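Long-range contacts in uncharacterized protein (Leishmania infantum, PDB 4TYZ), which is of unknown function but may bind or transfer sterols, the chain here being its C-terminal GRAM domain: residues G35-T40 with S101-Q106; P41-F46 with Y59-D64. One frame throughout, in Å; residues are numbered along the deposited sequence.

Contact 1: residues G35-T40 with S101-Q106; sequences GYLFIT and SALMSQ
Ile39 meets the helix with three of its carbons: CG1 and CD1 share Leu103 CD2, CD1 also reaches Ala102 CB, and CG2 takes Gln106 CG. The closest contact is that of Ile39 CD1 with Ala102 CB at 3.5 Å, tighter than ordinary carbon contact. The same CD1 has Leu103 CD2 as a second neighbour at 3.7 Å, so it touches a methyl from each of two successive helical residues. The Ile39 and Leu103 side chains cross at about a right angle, and Leu103 touches with its CD2 branch, which also lies 3.8 Å from Ile39 CG1. In Ile39, CG1 is anti to the carbonyl carbon (chi1 -66°) and CG2 anti to the backbone N, which separates the two branches: CG1 leads to Ala102 and Leu103, while CG2 packs on Gln106 CG at 3.7 Å. This is the core of a PH-like fold, in which the C-terminal helix 96-107 packs against the inner side of the strongly bent antiparallel sheet. Strand 35-39 and helix 101-106 run nearly the same way, at 31°, with their axes 9.7 Å apart at closest approach. Two residues earlier on the strand, on the side that faces the helix, Leu37 CD2 only brushes Leu103 CD2, at 4.5 Å; Leu44 of the next strand touches both leucines. Where the strand ends, Gln106 CG, anti to its carbonyl carbon, lies 3.8 Å from Thr40 O, and the chain then bends at chi2. Thr40 CB points away from the helix, and OG1 is hydrogen-bonded to Glu16 OE1.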
ATOM      1  N   GLY A  35      -3.996   1.258  -8.654  1.00 12.39           N
ATOM      2  CA  GLY A  35      -3.122   2.367  -8.312  1.00 12.10           C
ATOM      3  C   GLY A  35      -1.732   1.929  -7.920  1.00 11.71           C
ATOM      4  O   GLY A  35      -1.231   0.904  -8.396  1.00 12.71           O
ATOM      5  N   TYR A  36      -1.119   2.726  -7.056  1.00 11.28           N
ATOM      6  CA  TYR A  36       0.264   2.524  -6.665  1.00 12.12           C
ATOM      7  C   TYR A  36       0.386   2.510  -5.167  1.00 12.12           C
ATOM      8  O   TYR A  36      -0.119   3.405  -4.490  1.00 11.93           O
ATOM      9  CB  TYR A  36       1.156   3.635  -7.208  1.00 12.39           C
ATOM     10  CG  TYR A  36       0.906   3.997  -8.651  1.00 16.36           C
ATOM     11  CD1 TYR A  36       1.308   3.154  -9.676  1.00 16.80           C
ATOM     12  CD2 TYR A  36       0.275   5.191  -8.985  1.00 15.94           C
ATOM     13  CE1 TYR A  36       1.086   3.497 -11.004  1.00 17.28           C
ATOM     14  CE2 TYR A  36       0.050   5.541 -10.304  1.00 23.20           C
ATOM     15  CZ  TYR A  36       0.457   4.694 -11.305  1.00 21.34           C
ATOM     16  OH  TYR A  36       0.225   5.050 -12.619  1.00 26.87           O
ATOM     17  N   LEU A  37       1.085   1.499  -4.676  1.00 11.48           N
ATOM     18  CA  LEU A  37       1.512   1.426  -3.286  1.00  9.99           C
ATOM     19  C   LEU A  37       2.880   2.084  -3.176  1.00 10.15           C
ATOM     20  O   LEU A  37       3.779   1.749  -3.941  1.00 11.78           O
ATOM     21  CB  LEU A  37       1.576  -0.032  -2.839  1.00 11.57           C
ATOM     22  CG  LEU A  37       1.885  -0.222  -1.364  1.00 18.24           C
ATOM     23  CD1 LEU A  37       0.660   0.226  -0.610  1.00 25.20           C
ATOM     24  CD2 LEU A  37       2.219  -1.687  -1.069  1.00 16.97           C
ATOM     25  N   PHE A  38       3.022   3.037  -2.256  1.00  9.41           N
ATOM     26  CA  PHE A  38       4.299   3.711  -2.010  1.00 10.99           C
ATOM     27  C   PHE A  38       4.842   3.364  -0.636  1.00  9.87           C
ATOM     28  O   PHE A  38       4.114   3.414   0.354  1.00 10.07           O
ATOM     29  CB  PHE A  38       4.147   5.230  -2.092  1.00  9.65           C
ATOM     30  CG  PHE A  38       3.570   5.724  -3.387  1.00 11.67           C
ATOM     31  CD1 PHE A  38       4.392   5.985  -4.469  1.00 15.15           C
ATOM     32  CD2 PHE A  38       2.208   5.959  -3.511  1.00 12.91           C
ATOM     33  CE1 PHE A  38       3.866   6.475  -5.653  1.00 14.37           C
ATOM     34  CE2 PHE A  38       1.678   6.438  -4.692  1.00 15.24           C
ATOM     35  CZ  PHE A  38       2.506   6.702  -5.761  1.00 12.22           C
ATOM     36  N   ILE A  39       6.132   3.053  -0.573  1.00  9.23           N
ATOM     37  CA  ILE A  39       6.789   2.750   0.688  1.00  9.05           C
ATOM     38  C   ILE A  39       7.841   3.824   0.966  1.00 10.79           C
ATOM     39  O   ILE A  39       8.732   4.058   0.149  1.00 11.17           O
ATOM     40  CB  ILE A  39       7.415   1.359   0.645  1.00 11.17           C
ATOM     41  CG1 ILE A  39       6.291   0.317   0.532  1.00 15.78           C
ATOM     42  CG2 ILE A  39       8.283   1.109   1.865  1.00 13.63           C
ATOM     43  CD1 ILE A  39       6.760  -1.041   0.179  1.00 23.84           C
ATOM     44  N   THR A  40       7.691   4.505   2.096  1.00  8.88           N
ATOM     45  CA  THR A  40       8.657   5.495   2.526  1.00  8.86           C
ATOM     46  C   THR A  40       9.171   5.063   3.900  1.00  8.85           C
ATOM     47  O   THR A  40       8.713   4.050   4.442  1.00 10.44           O
ATOM     48  CB  THR A  40       8.041   6.928   2.566  1.00 10.68           C
ATOM     49  OG1 THR A  40       7.296   7.112   3.779  1.00 11.75           O
ATOM     50  CG2 THR A  40       7.135   7.156   1.364  1.00 10.97           C
ATOM     51  N   SER A 101       7.770  -8.039   1.342  1.00 14.06           N
ATOM     52  CA  SER A 101       9.107  -7.923   1.916  1.00 16.15           C
ATOM     53  C   SER A 101       9.488  -6.474   2.174  1.00 15.94           C
ATOM     54  O   SER A 101      10.066  -6.148   3.217  1.00 16.49           O
ATOM     55  CB  SER A 101      10.135  -8.579   1.001  1.00 16.88           C
ATOM     56  OG  SER A 101       9.938  -9.983   0.990  1.00 21.26           O
ATOM     57  N   ALA A 102       9.168  -5.600   1.225  1.00 12.80           N
ATOM     58  CA  ALA A 102       9.500  -4.187   1.376  1.00 13.89           C
ATOM     59  C   ALA A 102       8.706  -3.572   2.535  1.00 14.43           C
ATOM     60  O   ALA A 102       9.247  -2.788   3.315  1.00 15.28           O
ATOM     61  CB  ALA A 102       9.244  -3.441   0.077  1.00 15.99           C
ATOM     62  N   LEU A 103       7.436  -3.960   2.661  1.00 12.75           N
ATOM     63  CA  LEU A 103       6.615  -3.547   3.801  1.00 14.34           C
ATOM     64  C   LEU A 103       7.213  -3.997   5.119  1.00 17.29           C
ATOM     65  O   LEU A 103       7.359  -3.187   6.030  1.00 14.42           O
ATOM     66  CB  LEU A 103       5.191  -4.097   3.698  1.00 18.35           C
ATOM     67  CG  LEU A 103       4.333  -3.450   2.631  1.00 21.24           C
ATOM     68  CD1 LEU A 103       2.931  -4.015   2.691  1.00 21.89           C
ATOM     69  CD2 LEU A 103       4.321  -1.971   2.858  1.00 23.68           C
ATOM     70  N   MET A 104       7.544  -5.285   5.226  1.00 14.82           N
ATOM     71  CA  MET A 104       8.142  -5.817   6.450  1.00 17.04           C
ATOM     72  C   MET A 104       9.371  -5.038   6.862  1.00 17.40           C
ATOM     73  O   MET A 104       9.562  -4.736   8.033  1.00 16.76           O
ATOM     74  CB  MET A 104       8.541  -7.289   6.286  1.00 20.22           C
ATOM     75  CG  MET A 104       7.412  -8.301   6.296  1.00 23.86           C
ATOM     76  SD  MET A 104       6.327  -8.220   7.738  1.00 21.15           S
ATOM     77  CE  MET A 104       4.984  -7.317   6.957  1.00 14.56           C
ATOM     78  N   SER A 105      10.209  -4.709   5.886  1.00 18.93           N
ATOM     79  CA  SER A 105      11.478  -4.057   6.178  0.65 20.12           C
ATOM     80  C   SER A 105      11.271  -2.720   6.874  1.00 17.69           C
ATOM     81  O   SER A 105      12.036  -2.354   7.766  1.00 23.42           O
ATOM     82  CB  SER A 105      12.289  -3.864   4.897  0.65 22.55           C
ATOM     83  OG  SER A 105      12.669  -5.111   4.357  0.65 26.16           O
ATOM     84  N   GLN A 106      10.231  -1.992   6.484  1.00 13.30           N
ATOM     85  CA  GLN A 106       9.996  -0.694   7.104  1.00 13.34           C
ATOM     86  C   GLN A 106       9.153  -0.811   8.355  1.00 14.09           C
ATOM     87  O   GLN A 106       9.387  -0.109   9.332  1.00 18.18           O
ATOM     88  CB  GLN A 106       9.334   0.275   6.120  1.00 17.99           C
ATOM     89  CG  GLN A 106      10.213   0.643   4.940  1.00 18.39           C
ATOM     90  CD  GLN A 106      11.633   0.965   5.347  1.00 17.42           C
ATOM     91  OE1 GLN A 106      11.880   1.879   6.135  1.00 21.82           O
ATOM     92  NE2 GLN A 106      12.577   0.204   4.821  1.00 20.72           N
TER

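Contact 2: residues P41-F46 with Y59-D64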
ATOM      1  N   PRO A  41      10.148   5.789   4.458  1.00 11.26           N
ATOM      2  CA  PRO A  41      10.636   5.298   5.752  1.00 13.54           C
ATOM      3  C   PRO A  41       9.580   5.302   6.871  1.00 12.66           C
ATOM      4  O   PRO A  41       9.645   4.445   7.753  1.00 15.14           O
ATOM      5  CB  PRO A  41      11.782   6.267   6.076  1.00 15.51           C
ATOM      6  CG  PRO A  41      12.270   6.730   4.727  1.00 17.48           C
ATOM      7  CD  PRO A  41      11.016   6.839   3.890  1.00 12.68           C
ATOM      8  N   HIS A  42       8.612   6.214   6.822  1.00  9.77           N
ATOM      9  CA  HIS A  42       7.625   6.317   7.901  1.00  9.29           C
ATOM     10  C   HIS A  42       6.191   6.001   7.484  1.00  8.33           C
ATOM     11  O   HIS A  42       5.331   5.840   8.357  1.00 10.30           O
ATOM     12  CB  HIS A  42       7.653   7.721   8.513  1.00 10.45           C
ATOM     13  CG  HIS A  42       8.945   8.053   9.181  1.00 12.74           C
ATOM     14  ND1 HIS A  42       9.837   8.965   8.658  1.00 15.56           N
ATOM     15  CD2 HIS A  42       9.506   7.576  10.315  1.00 13.85           C
ATOM     16  CE1 HIS A  42      10.895   9.037   9.450  1.00 17.43           C
ATOM     17  NE2 HIS A  42      10.720   8.208  10.458  1.00 13.99           N
ATOM     18  N   TRP A  43       5.941   5.905   6.178  1.00  8.30           N
ATOM     19  CA  TRP A  43       4.569   5.826   5.668  1.00  8.38           C
ATOM     20  C   TRP A  43       4.338   4.763   4.625  1.00  8.46           C
ATOM     21  O   TRP A  43       5.185   4.467   3.782  1.00 10.55           O
ATOM     22  CB  TRP A  43       4.135   7.187   5.056  1.00  7.71           C
ATOM     23  CG  TRP A  43       4.138   8.285   6.063  1.00  7.56           C
ATOM     24  CD1 TRP A  43       5.216   9.029   6.456  1.00  7.80           C
ATOM     25  CD2 TRP A  43       3.023   8.751   6.833  1.00  7.62           C
ATOM     26  NE1 TRP A  43       4.840   9.934   7.428  1.00  8.62           N
ATOM     27  CE2 TRP A  43       3.499   9.783   7.676  1.00  9.96           C
ATOM     28  CE3 TRP A  43       1.669   8.400   6.891  1.00  9.25           C
ATOM     29  CZ2 TRP A  43       2.665  10.479   8.559  1.00  9.10           C
ATOM     30  CZ3 TRP A  43       0.838   9.083   7.775  1.00  9.89           C
ATOM     31  CH2 TRP A  43       1.341  10.110   8.600  1.00  8.80           C
ATOM     32  N   LEU A  44       3.146   4.199   4.721  1.00  7.87           N
ATOM     33  CA  LEU A  44       2.603   3.323   3.706  0.62  8.40           C
ATOM     34  C   LEU A  44       1.493   4.087   3.016  1.00  8.38           C
ATOM     35  O   LEU A  44       0.527   4.486   3.659  1.00  9.05           O
ATOM     36  CB  LEU A  44       2.068   2.039   4.331  0.62  9.72           C
ATOM     37  CG  LEU A  44       1.423   1.151   3.281  0.62 11.65           C
ATOM     38  CD1 LEU A  44       2.460   0.792   2.242  0.62 13.24           C
ATOM     39  CD2 LEU A  44       0.818  -0.090   3.925  0.62  9.29           C
ATOM     40  N   CYS A  45       1.635   4.314   1.712  1.00  8.68           N
ATOM     41  CA  CYS A  45       0.672   5.153   0.991  1.00  8.51           C
ATOM     42  C   CYS A  45       0.136   4.464  -0.245  1.00  8.97           C
ATOM     43  O   CYS A  45       0.800   3.617  -0.834  1.00 10.26           O
ATOM     44  CB  CYS A  45       1.304   6.477   0.555  1.00  8.59           C
ATOM     45  SG  CYS A  45       2.164   7.336   1.882  1.00 10.25           S
ATOM     46  N   PHE A  46      -1.059   4.867  -0.646  1.00  9.07           N
ATOM     47  CA  PHE A  46      -1.644   4.380  -1.889  1.00  9.50           C
ATOM     48  C   PHE A  46      -2.306   5.531  -2.614  1.00  9.84           C
ATOM     49  O   PHE A  46      -3.005   6.320  -1.988  1.00 10.58           O
ATOM     50  CB  PHE A  46      -2.671   3.271  -1.622  1.00  9.59           C
ATOM     51  CG  PHE A  46      -3.369   2.794  -2.864  1.00 10.09           C
ATOM     52  CD1 PHE A  46      -2.856   1.735  -3.593  1.00 12.76           C
ATOM     53  CD2 PHE A  46      -4.523   3.423  -3.315  1.00 10.47           C
ATOM     54  CE1 PHE A  46      -3.490   1.299  -4.758  1.00 11.70           C
ATOM     55  CE2 PHE A  46      -5.161   3.008  -4.476  1.00 11.02           C
ATOM     56  CZ  PHE A  46      -4.655   1.934  -5.195  1.00 11.40           C
ATOM     57  N   TYR A  59       3.687   3.698   9.769  1.00  9.84           N
ATOM     58  CA  TYR A  59       3.939   2.346  10.262  1.00  8.30           C
ATOM     59  C   TYR A  59       3.593   2.198  11.743  1.00 10.57           C
ATOM     60  O   TYR A  59       3.217   1.102  12.176  1.00 11.07           O
ATOM     61  CB  TYR A  59       5.394   1.924  10.023  1.00 10.13           C
ATOM     62  CG  TYR A  59       5.690   1.843   8.557  1.00 10.35           C
ATOM     63  CD1 TYR A  59       5.091   0.875   7.763  1.00 11.28           C
ATOM     64  CD2 TYR A  59       6.537   2.769   7.956  1.00 12.36           C
ATOM     65  CE1 TYR A  59       5.336   0.841   6.389  1.00 13.89           C
ATOM     66  CE2 TYR A  59       6.793   2.729   6.606  1.00 14.93           C
ATOM     67  CZ  TYR A  59       6.191   1.767   5.833  1.00 15.95           C
ATOM     68  OH  TYR A  59       6.458   1.737   4.482  1.00 23.96           O
ATOM     69  N   ASP A  60       3.669   3.286  12.518  1.00 12.49           N
ATOM     70  CA  ASP A  60       3.353   3.164  13.940  1.00 12.42           C
ATOM     71  C   ASP A  60       1.839   3.118  14.186  1.00 12.72           C
ATOM     72  O   ASP A  60       1.395   3.001  15.330  1.00 18.08           O
ATOM     73  CB  ASP A  60       4.054   4.272  14.785  1.00 11.19           C
ATOM     74  CG  ASP A  60       3.533   5.704  14.545  1.00 13.72           C
ATOM     75  OD1 ASP A  60       2.571   5.933  13.793  1.00 14.93           O
ATOM     76  OD2 ASP A  60       4.109   6.636  15.182  1.00 15.79           O
ATOM     77  N   GLU A  61       1.060   3.156  13.105  1.00 10.41           N
ATOM     78  CA  GLU A  61      -0.391   3.003  13.154  1.00 11.39           C
ATOM     79  C   GLU A  61      -0.831   1.605  12.704  1.00 12.20           C
ATOM     80  O   GLU A  61      -2.012   1.270  12.772  1.00 13.67           O
ATOM     81  CB  GLU A  61      -1.068   4.058  12.269  1.00 11.51           C
ATOM     82  CG  GLU A  61      -0.841   5.484  12.760  1.00 12.80           C
ATOM     83  CD  GLU A  61      -1.531   6.536  11.896  1.00 15.45           C
ATOM     84  OE1 GLU A  61      -2.300   7.347  12.458  1.00 17.96           O
ATOM     85  OE2 GLU A  61      -1.288   6.586  10.669  1.00 15.07           O
ATOM     86  N   ILE A  62       0.124   0.810  12.240  1.00 11.09           N
ATOM     87  CA  ILE A  62      -0.176  -0.508  11.670  1.00  8.83           C
ATOM     88  C   ILE A  62       0.021  -1.590  12.724  1.00 10.73           C
ATOM     89  O   ILE A  62       1.096  -1.714  13.303  1.00 12.06           O
ATOM     90  CB  ILE A  62       0.704  -0.803  10.444  1.00 10.33           C
ATOM     91  CG1 ILE A  62       0.333   0.151   9.304  1.00 11.50           C
ATOM     92  CG2 ILE A  62       0.542  -2.265   9.995  1.00  9.14           C
ATOM     93  CD1 ILE A  62       1.227   0.028   8.090  1.00 13.75           C
ATOM     94  N   LYS A  63      -1.036  -2.359  12.971  1.00  9.81           N
ATOM     95  CA  LYS A  63      -1.005  -3.418  13.973  1.00 10.57           C
ATOM     96  C   LYS A  63      -0.498  -4.746  13.411  1.00 11.04           C
ATOM     97  O   LYS A  63       0.199  -5.504  14.098  1.00 11.32           O
ATOM     98  CB  LYS A  63      -2.409  -3.604  14.571  1.00 11.97           C
ATOM     99  CG  LYS A  63      -2.534  -4.736  15.594  1.00 15.51           C
ATOM    100  CD  LYS A  63      -3.968  -4.823  16.096  1.00 23.91           C
ATOM    101  CE  LYS A  63      -4.094  -5.806  17.248  1.00 34.81           C
ATOM    102  NZ  LYS A  63      -5.453  -5.769  17.854  1.00 47.73           N
ATOM    103  N   ASP A  64      -0.850  -5.034  12.162  1.00 11.13           N
ATOM    104  CA  ASP A  64      -0.484  -6.313  11.548  1.00 10.67           C
ATOM    105  C   ASP A  64      -0.550  -6.195  10.043  1.00 11.14           C
ATOM    106  O   ASP A  64      -1.259  -5.358   9.507  1.00 11.34           O
ATOM    107  CB  ASP A  64      -1.401  -7.444  12.048  1.00 11.99           C
ATOM    108  CG  ASP A  64      -0.793  -8.824  11.869  1.00 18.12           C
ATOM    109  OD1 ASP A  64       0.401  -8.920  11.502  1.00 13.45           O
ATOM    110  OD2 ASP A  64      -1.508  -9.825  12.128  1.00 16.87           O
TER
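Tyr59 carries its CG anti to its own carbonyl carbon (chi1 -64°), and chi2 of -67° turns the ring so that its CD2 and CE2 side comes against the peptide joining His42 to Trp43. These groups meet at a corner of the PH-like fold: strand 43-48 forms a hairpin with strand 54-58, and a 3-10 turn at 59-61 then carries the chain over to strand 62-67, at the other end of the sheet order. The hairpin pairing runs on into this turn. Tyr59 N donates to His42 O at 3.0 Å with an N-H...O angle of 158°, the donor lying above the carbonyl plane, and this continues the register of the bonds between Leu44 and Ile57. The ring packs obliquely against the backbone: Tyr59 CD2 is 3.3 Å from His42 C, Tyr59 CE2 is 3.3 Å from Trp43 N, and Leu44 N lies over one face. Pro41 O approaches the ring edge, near its plane, 3.5 Å from Tyr59 CE2. On the same side of the ring plane as Leu44 N, Leu44 CB packs against Tyr59 CE1 at 4.0 Å. The Leu44 and Ile62 side chains cross at about a right angle, though Leu44 has two conformers and this contact belongs to one of them. Toward the exposed side, Glu61 bonds through OE2 to Glu58 N, with Trp43 CZ3 4.4 Å from that oxygen. The Tyr59 hydroxyl hydrogen-bonds Thr40 O, and Trp43 O is 3.1 Å from Tyr59 OH.

Overall arrangement
The centre of contact 1 is about 6 Å from the centre of the chain and that of contact 2 about 9 Å; contact 1 is buried core, whereas contact 2 is partly buried and includes exposed residues. They share no residue, yet strands 31-39 and 43-48 are sheet neighbours, and contact 2 is nested within the loop that contact 1 closes. Contact 1 sets the helix on the sheet with aliphatic carbons and has no hydrogen bond across it; contact 2 joins backbone to backbone and packs an aromatic ring against peptide groups. Tyr59 is one link between them, its hydroxyl packing on Ile39 CG2 while Gln106 and Trp107 touch its side chain; the Phe38-Cys45 backbone pairing is another.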